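Side-chain contact in HIAXHD3 (Humicola insolens, PDB 3ZXK), which probably removes arabinofuranose side chains from arabinoxylan, as an arabinofuranosidase of glycoside hydrolase family 43, and in engineered form also gains endo-xylanase activity: residues A[239-244]-A[272-277]. Residues are numbered along the deposited sequence; the frame is centred on the assembly and turned at random.
Sequences GPLANA and GRIPVV. With AHR (alpha-L-arabinofuranose), chain C.
Pro240 meets Val276 through the outer corner of its ring: Pro240 CG lies 3.6 Å from Val276 CG1, the CG corner of the ring facing the CG1 methyl, while Pro240 CD stays at the margin, 4.1 Å from the same methyl. The peptide bond that brings the chain into this ring, between Gly239 and Pro240, is cis. Val276 carries CG1 anti to its carbonyl carbon (chi1 -65°), and this is the branch that touches the ring.

The second pair is Leu241 and Ile274. Leu241 CD2 stands 3.8 Å from Ile274 CD1, end methyl against end methyl, and the side chains cross at about a right angle; this is their one atom pair within 4.2 Å. An extended outer torsion in Ile274 (chi2 -177°) carries CD1 out to the leucine. With no hydrogen bond between the segments and 138 Å² buried in total, the contact rests on two apolar touches made by alternate residues of the strand, Ile274 and Val276.

Arg273, between Gly272 and Ile274, serves the sugar instead. Its NH1 donates to O3 of the arabinofuranose over 2.9 Å, with an N-H...O angle of 157°, and O3 sits at the edge of the guanidinium, in its plane. Arg273 CD also comes within 3.2 Å of O3. Arg273 thus belongs to the glycan pocket, where His248 NE2 and Asp267 OD1 hydrogen-bond to the same sugar.

Within the family 43 catalytic region, the contact lays the loop between strands 234-235 and 250-254 against strand 273-282. That strand pairs antiparallel with 260-267, through backbone bonds from Ile274 to Met266 and Val276 to Ala264, and Met266 touches both Pro240 and Val276, joining loop and sheet.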
loop_
_atom_site.group_PDB
_atom_site.type_symbol
_atom_site.label_atom_id
_atom_site.label_comp_id
_atom_site.label_asym_id
_atom_site.label_seq_id
_atom_site.Cartn_x
_atom_site.Cartn_y
_atom_site.Cartn_z
ATOM N N GLY A 239 -19.432 -6.565 -10.602
ATOM C CA GLY A 239 -18.183 -7.272 -10.936
ATOM C C GLY A 239 -16.945 -6.401 -10.745
ATOM O O GLY A 239 -17.044 -5.210 -10.518
ATOM N N PRO A 240 -15.760 -6.994 -10.860
ATOM C CA PRO A 240 -15.569 -8.378 -11.242
ATOM C C PRO A 240 -15.398 -9.324 -10.052
ATOM O O PRO A 240 -15.082 -10.498 -10.248
ATOM C CB PRO A 240 -14.257 -8.310 -12.037
ATOM C CG PRO A 240 -13.467 -7.274 -11.287
ATOM C CD PRO A 240 -14.500 -6.224 -10.939
ATOM N N LEU A 241 -15.567 -8.810 -8.836
ATOM C CA LEU A 241 -15.382 -9.616 -7.636
ATOM C C LEU A 241 -16.581 -9.385 -6.720
ATOM O O LEU A 241 -17.091 -8.260 -6.653
ATOM C CB LEU A 241 -14.065 -9.205 -6.957
ATOM C CG LEU A 241 -13.374 -9.967 -5.828
ATOM C CD1 LEU A 241 -12.970 -11.370 -6.261
ATOM C CD2 LEU A 241 -12.136 -9.192 -5.391
ATOM N N ALA A 242 -17.066 -10.436 -6.051
ATOM C CA ALA A 242 -18.176 -10.283 -5.104
ATOM C C ALA A 242 -17.693 -9.747 -3.750
ATOM O O ALA A 242 -16.534 -9.956 -3.354
ATOM C CB ALA A 242 -18.905 -11.616 -4.907
ATOM N N ASN A 243 -18.597 -9.092 -3.018
ATOM C CA ASN A 243 -18.357 -8.710 -1.611
ATOM C C ASN A 243 -17.159 -7.821 -1.437
ATOM O O ASN A 243 -16.461 -7.920 -0.440
ATOM C CB ASN A 243 -18.257 -9.942 -0.685
ATOM C CG ASN A 243 -19.385 -10.904 -0.899
ATOM O OD1 ASN A 243 -19.181 -12.113 -1.099
ATOM N ND2 ASN A 243 -20.581 -10.386 -0.868
ATOM N N ALA A 244 -16.965 -6.918 -2.408
ATOM C CA ALA A 244 -15.763 -6.069 -2.453
ATOM C C ALA A 244 -16.132 -4.654 -2.879
ATOM O O ALA A 244 -15.359 -3.938 -3.512
ATOM C CB ALA A 244 -14.723 -6.683 -3.385
ATOM N N GLY A 272 -8.178 -5.466 1.956
ATOM C CA GLY A 272 -7.792 -4.126 1.504
ATOM C C GLY A 272 -8.324 -3.797 0.123
ATOM O O GLY A 272 -9.296 -4.387 -0.325
ATOM N N ARG A 273 -7.701 -2.826 -0.522
ATOM C CA ARG A 273 -8.205 -2.265 -1.762
ATOM C C ARG A 273 -7.278 -2.672 -2.883
ATOM O O ARG A 273 -6.086 -2.357 -2.856
ATOM C CB ARG A 273 -8.368 -0.753 -1.629
ATOM C CG ARG A 273 -9.501 -0.488 -0.646
ATOM C CD ARG A 273 -9.741 0.964 -0.311
ATOM N NE ARG A 273 -8.629 1.607 0.365
ATOM C CZ ARG A 273 -8.541 2.925 0.547
ATOM N NH1 ARG A 273 -9.520 3.734 0.095
ATOM N NH2 ARG A 273 -7.477 3.438 1.178
ATOM N N ILE A 274 -7.837 -3.412 -3.840
ATOM C CA ILE A 274 -7.054 -4.143 -4.818
ATOM C C ILE A 274 -7.429 -3.757 -6.253
ATOM O O ILE A 274 -8.581 -3.462 -6.546
ATOM C CB ILE A 274 -7.154 -5.683 -4.567
ATOM C CG1 ILE A 274 -8.551 -6.223 -4.918
ATOM C CG2 ILE A 274 -6.758 -6.007 -3.115
ATOM C CD1 ILE A 274 -8.706 -7.707 -4.629
ATOM N N PRO A 275 -6.448 -3.774 -7.167
ATOM C CA PRO A 275 -6.724 -3.256 -8.503
ATOM C C PRO A 275 -7.396 -4.237 -9.464
ATOM O O PRO A 275 -7.098 -5.441 -9.453
ATOM C CB PRO A 275 -5.325 -2.909 -9.048
ATOM C CG PRO A 275 -4.395 -3.830 -8.318
ATOM C CD PRO A 275 -5.002 -4.006 -6.939
ATOM N N VAL A 276 -8.290 -3.679 -10.275
ATOM C CA VAL A 276 -8.967 -4.403 -11.371
ATOM C C VAL A 276 -8.791 -3.561 -12.641
ATOM O O VAL A 276 -8.681 -2.337 -12.575
ATOM C CB VAL A 276 -10.468 -4.657 -11.059
ATOM C CG1 VAL A 276 -10.596 -5.603 -9.865
ATOM C CG2 VAL A 276 -11.182 -3.361 -10.743
ATOM N N VAL A 277 -8.769 -4.234 -13.796
ATOM C CA VAL A 277 -8.468 -3.598 -15.093
ATOM C C VAL A 277 -9.567 -3.922 -16.106
ATOM O O VAL A 277 -10.027 -5.064 -16.188
ATOM C CB VAL A 277 -7.090 -4.071 -15.630
ATOM C CG1 VAL A 277 -6.753 -3.376 -16.947
ATOM C CG2 VAL A 277 -5.990 -3.746 -14.613
HETATM O O5 AHR C . -15.752 2.196 0.879
HETATM C C5 AHR C . -14.508 2.392 1.581
HETATM C C4 AHR C . -13.755 3.633 1.092
HETATM O O4 AHR C . -14.549 4.804 1.268
HETATM C C3 AHR C . -13.410 3.696 -0.393
HETATM O O3 AHR C . -12.243 2.961 -0.726
HETATM C C2 AHR C . -13.179 5.158 -0.662
HETATM O O2 AHR C . -13.609 5.537 -1.983
HETATM C C1 AHR C . -14.062 5.823 0.376
#